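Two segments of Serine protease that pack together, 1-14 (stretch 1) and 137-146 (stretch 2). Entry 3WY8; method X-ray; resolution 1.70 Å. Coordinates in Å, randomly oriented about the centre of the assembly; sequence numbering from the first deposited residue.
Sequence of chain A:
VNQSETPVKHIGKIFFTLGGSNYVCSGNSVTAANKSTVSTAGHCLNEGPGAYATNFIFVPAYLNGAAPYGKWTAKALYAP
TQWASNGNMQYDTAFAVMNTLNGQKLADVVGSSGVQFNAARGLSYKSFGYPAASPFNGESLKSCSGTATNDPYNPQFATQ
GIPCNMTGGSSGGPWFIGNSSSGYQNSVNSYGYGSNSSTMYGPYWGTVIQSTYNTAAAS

Stretch 1 (1-14) VNQSETPVKHIGKI
Stretch 2, residues 137-146: NGESLKSCSG

How do the two backbones lie against each other? The N-terminal residues of stretch 1 run antiparallel to the strand of stretch 2, in a register that sets V1 by S145, N2 by C144, Q3 by S143 and S4 by K142, with CA–CA distances of 5.1, 4.6, 5.4 and 4.6 Å. Phi/psi values are extended on both sides: -146/159 for Q3, -82/146 for S4, -127/166 for K142 and -140/161 for S143. Q3 and S143 form the hydrogen-bonded pair, Q3 N giving to S143 O at 3.1 Å and S143 N to Q3 O at 2.9 Å; S4 and K142 form the closer-spaced kind of bridge, CA to CA, without mutual backbone bonds. One step on, E5 N donates to L141 O at 3.0 Å. CA-H...O contacts fill in between, with N2 CA 3.4 Å from S143 O and C144 CA 3.3 Å from V1 O.

Which polar side chains meet across the strands? Pairing sorts them by face: S4 and K142 project to one side of the sheet, Q3 and S143 to the other. K142 (chi1 to chi4 m, m, t, t) brings its ammonium to S4, an m rotamer, and NZ donates to OG of S4 at 2.9 Å. On the other face S143, in p, gives its hydroxyl proton to the carboxylate of E5 (m, m, chi3 -14°), with S143 OG 2.7 Å from E5 OE2. Q3 (p, t, chi3 -38°) lies over the same serine, its CG 3.1 Å from S143 OG. At the chain start, V1 N donates to OG of S145, a p rotamer, at 2.9 Å.

What role does water play at the N-terminal end? Water 2 links three groups: it donates to V1 O at 2.7 Å and to S143 OG at 2.8 Å, and accepts from Q3 NE2 at 2.8 Å. Because S143 OG gives its own proton to E5, it is free to accept this one. Water 1 accepts from V1 N at 3.0 Å and from S145 N at 3.2 Å, and donates to N2 OD1 at 2.8 Å, so it bridges the two strands beside the direct V1 N to S145 OG bond.

What holds the stretches together beyond the ladder? After E5 the chain departs through T6 and P7 into a type I turn from V8 to I11, closed by I11 N to V8 O at 3.1 Å, and resumes as a strand. L141, chi1 t and chi2 p, points toward stretch 1 and loses more surface to it than any other residue here. Its CD2 lies 3.8 Å from V8 CG2 and its CD1 3.8 Å from I11 CG2, an apolar contact that ties the turn to the ladder. Farther along, K13 extends in t, t, t before chi4 turns to p, and its NZ donates to G138 O at 2.7 Å, charge meeting a carbonyl. G138 has phi 84°, a value glycine favours, and an ideal CB there would sit only 3.1 Å from K13 NZ.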

# COMPACT_ATOMS: atom_id res chain seq x y z
N VAL A 1 -1.79 -18.06 4.62
CA VAL A 1 -2.67 -18.69 3.59
C VAL A 1 -3.05 -17.68 2.50
O VAL A 1 -3.27 -16.51 2.78
CB VAL A 1 -3.93 -19.35 4.22
CG1 VAL A 1 -4.85 -18.32 4.84
CG2 VAL A 1 -4.67 -20.19 3.20
N ASN A 2 -3.12 -18.17 1.26
CA ASN A 2 -3.48 -17.35 0.11
C ASN A 2 -4.94 -17.56 -0.26
O ASN A 2 -5.39 -18.69 -0.45
CB ASN A 2 -2.59 -17.69 -1.09
CG ASN A 2 -1.11 -17.63 -0.76
OD1 ASN A 2 -0.65 -16.72 -0.05
ND2 ASN A 2 -0.34 -18.58 -1.29
N GLN A 3 -5.69 -16.47 -0.35
CA GLN A 3 -7.11 -16.57 -0.68
C GLN A 3 -7.65 -15.42 -1.52
O GLN A 3 -7.06 -14.34 -1.58
CB GLN A 3 -7.97 -16.80 0.58
CG GLN A 3 -7.78 -15.79 1.69
CD GLN A 3 -8.30 -16.28 3.04
OE1 GLN A 3 -9.33 -16.95 3.12
NE2 GLN A 3 -7.59 -15.94 4.11
N SER A 4 -8.78 -15.68 -2.18
CA SER A 4 -9.55 -14.65 -2.85
C SER A 4 -10.44 -13.96 -1.82
O SER A 4 -10.92 -14.60 -0.87
CB SER A 4 -10.40 -15.26 -3.96
OG SER A 4 -9.58 -15.85 -4.96
N GLU A 5 -10.64 -12.67 -2.00
CA GLU A 5 -11.36 -11.83 -1.04
C GLU A 5 -12.47 -11.03 -1.72
O GLU A 5 -12.27 -10.50 -2.82
CB GLU A 5 -10.39 -10.85 -0.38
CG GLU A 5 -9.28 -11.50 0.45
CD GLU A 5 -9.77 -12.06 1.77
OE1 GLU A 5 -10.91 -11.74 2.19
OE2 GLU A 5 -9.02 -12.83 2.40
N THR A 6 -13.63 -10.92 -1.08
CA THR A 6 -14.64 -9.98 -1.56
C THR A 6 -14.09 -8.58 -1.33
O THR A 6 -13.28 -8.37 -0.42
CB THR A 6 -16.00 -10.11 -0.85
OG1 THR A 6 -15.83 -10.03 0.57
CG2 THR A 6 -16.66 -11.42 -1.21
N PRO A 7 -14.52 -7.61 -2.17
CA PRO A 7 -14.01 -6.25 -2.05
C PRO A 7 -14.17 -5.70 -0.63
O PRO A 7 -15.17 -5.96 0.04
CB PRO A 7 -14.88 -5.46 -3.03
CG PRO A 7 -15.29 -6.47 -4.05
CD PRO A 7 -15.50 -7.73 -3.27
N VAL A 8 -13.16 -4.96 -0.19
CA VAL A 8 -13.17 -4.32 1.12
C VAL A 8 -13.23 -2.83 0.86
O VAL A 8 -12.43 -2.29 0.08
CB VAL A 8 -11.92 -4.71 1.94
CG1 VAL A 8 -11.82 -3.89 3.24
CG2 VAL A 8 -11.93 -6.21 2.25
N LYS A 9 -14.19 -2.16 1.49
CA LYS A 9 -14.52 -0.78 1.20
C LYS A 9 -13.31 0.15 1.18
O LYS A 9 -13.16 0.96 0.27
CB LYS A 9 -15.54 -0.27 2.23
CG LYS A 9 -16.58 0.67 1.65
CD LYS A 9 -17.62 1.09 2.69
CE LYS A 9 -18.52 -0.08 3.10
NZ LYS A 9 -19.58 0.34 4.07
N HIS A 10 -12.43 -0.00 2.17
CA HIS A 10 -11.30 0.91 2.35
C HIS A 10 -10.03 0.53 1.57
O HIS A 10 -9.11 1.34 1.45
CB HIS A 10 -10.99 1.12 3.84
CG HIS A 10 -10.78 -0.16 4.61
ND1 HIS A 10 -9.58 -0.84 4.60
CD2 HIS A 10 -11.61 -0.86 5.41
CE1 HIS A 10 -9.68 -1.91 5.37
NE2 HIS A 10 -10.90 -1.94 5.88
N ILE A 11 -10.00 -0.70 1.04
CA ILE A 11 -8.85 -1.17 0.25
C ILE A 11 -9.14 -0.97 -1.23
O ILE A 11 -10.23 -1.27 -1.71
CB ILE A 11 -8.55 -2.68 0.50
CG1 ILE A 11 -8.38 -2.96 2.00
CG2 ILE A 11 -7.31 -3.12 -0.29
CD1 ILE A 11 -8.14 -4.42 2.33
N GLY A 12 -8.15 -0.46 -1.96
CA GLY A 12 -8.35 -0.15 -3.37
C GLY A 12 -7.20 -0.46 -4.31
O GLY A 12 -6.08 -0.74 -3.89
N LYS A 13 -7.53 -0.42 -5.60
CA LYS A 13 -6.56 -0.56 -6.67
C LYS A 13 -6.11 0.84 -7.09
O LYS A 13 -6.91 1.78 -7.09
CB LYS A 13 -7.21 -1.28 -7.85
CG LYS A 13 -6.23 -1.71 -8.95
CD LYS A 13 -6.99 -2.47 -10.04
CE LYS A 13 -6.09 -2.81 -11.23
NZ LYS A 13 -5.12 -3.91 -10.94
N ILE A 14 -4.83 0.96 -7.43
CA ILE A 14 -4.26 2.24 -7.87
C ILE A 14 -3.82 2.14 -9.32
O ILE A 14 -3.17 1.17 -9.72
CB ILE A 14 -3.05 2.64 -6.99
CG1 ILE A 14 -3.50 2.89 -5.55
CG2 ILE A 14 -2.35 3.88 -7.55
CD1 ILE A 14 -2.34 2.93 -4.54
N ASN A 137 -4.66 -11.47 -12.71
CA ASN A 137 -4.93 -10.54 -13.81
C ASN A 137 -5.28 -9.11 -13.37
O ASN A 137 -5.72 -8.30 -14.19
CB ASN A 137 -6.01 -11.11 -14.74
CG ASN A 137 -7.43 -10.88 -14.24
OD1 ASN A 137 -7.66 -10.64 -13.05
ND2 ASN A 137 -8.40 -10.95 -15.15
N GLY A 138 -5.11 -8.83 -12.08
CA GLY A 138 -5.26 -7.48 -11.54
C GLY A 138 -6.66 -7.03 -11.19
O GLY A 138 -6.86 -5.95 -10.64
N GLU A 139 -7.65 -7.88 -11.48
CA GLU A 139 -9.04 -7.44 -11.46
C GLU A 139 -9.76 -7.61 -10.12
O GLU A 139 -10.86 -7.08 -9.94
CB GLU A 139 -9.82 -8.12 -12.59
CG GLU A 139 -9.41 -7.63 -13.97
CD GLU A 139 -9.78 -6.17 -14.18
OE1 GLU A 139 -10.94 -5.90 -14.56
OE2 GLU A 139 -8.92 -5.29 -13.97
N SER A 140 -9.15 -8.34 -9.19
CA SER A 140 -9.84 -8.69 -7.95
C SER A 140 -8.92 -8.72 -6.73
O SER A 140 -7.71 -8.93 -6.86
CB SER A 140 -10.57 -10.03 -8.10
OG SER A 140 -9.65 -11.07 -8.37
N LEU A 141 -9.50 -8.51 -5.56
CA LEU A 141 -8.77 -8.48 -4.30
C LEU A 141 -8.34 -9.88 -3.85
O LEU A 141 -9.14 -10.81 -3.84
CB LEU A 141 -9.63 -7.84 -3.21
CG LEU A 141 -8.95 -7.51 -1.88
CD1 LEU A 141 -7.88 -6.43 -2.06
CD2 LEU A 141 -10.00 -7.06 -0.87
N LYS A 142 -7.07 -10.00 -3.47
CA LYS A 142 -6.51 -11.24 -2.93
C LYS A 142 -5.84 -10.95 -1.60
O LYS A 142 -5.60 -9.79 -1.26
CB LYS A 142 -5.49 -11.85 -3.90
CG LYS A 142 -5.99 -12.02 -5.33
CD LYS A 142 -7.17 -12.96 -5.43
CE LYS A 142 -7.58 -13.16 -6.88
NZ LYS A 142 -8.86 -13.92 -6.97
N SER A 143 -5.54 -12.01 -0.85
CA SER A 143 -4.81 -11.85 0.41
C SER A 143 -3.77 -12.94 0.64
O SER A 143 -3.80 -14.00 0.01
CB SER A 143 -5.79 -11.78 1.59
OG SER A 143 -6.43 -13.03 1.80
N CYS A 144 -2.84 -12.62 1.54
CA CYS A 144 -1.87 -13.57 2.08
C CYS A 144 -1.85 -13.38 3.59
O CYS A 144 -2.25 -12.33 4.09
CB CYS A 144 -0.48 -13.28 1.55
SG CYS A 144 -0.27 -13.47 -0.22
N SER A 145 -1.38 -14.38 4.32
CA SER A 145 -1.24 -14.25 5.76
C SER A 145 -0.09 -15.08 6.30
O SER A 145 0.29 -16.10 5.72
CB SER A 145 -2.55 -14.63 6.47
OG SER A 145 -2.82 -16.01 6.34
N GLY A 146 0.48 -14.63 7.41
CA GLY A 146 1.51 -15.40 8.10
C GLY A 146 2.23 -14.61 9.17
O GLY A 146 1.87 -13.46 9.46
O HOH W 1 0.01 -16.73 2.64
O HOH W 2 -5.11 -14.74 3.54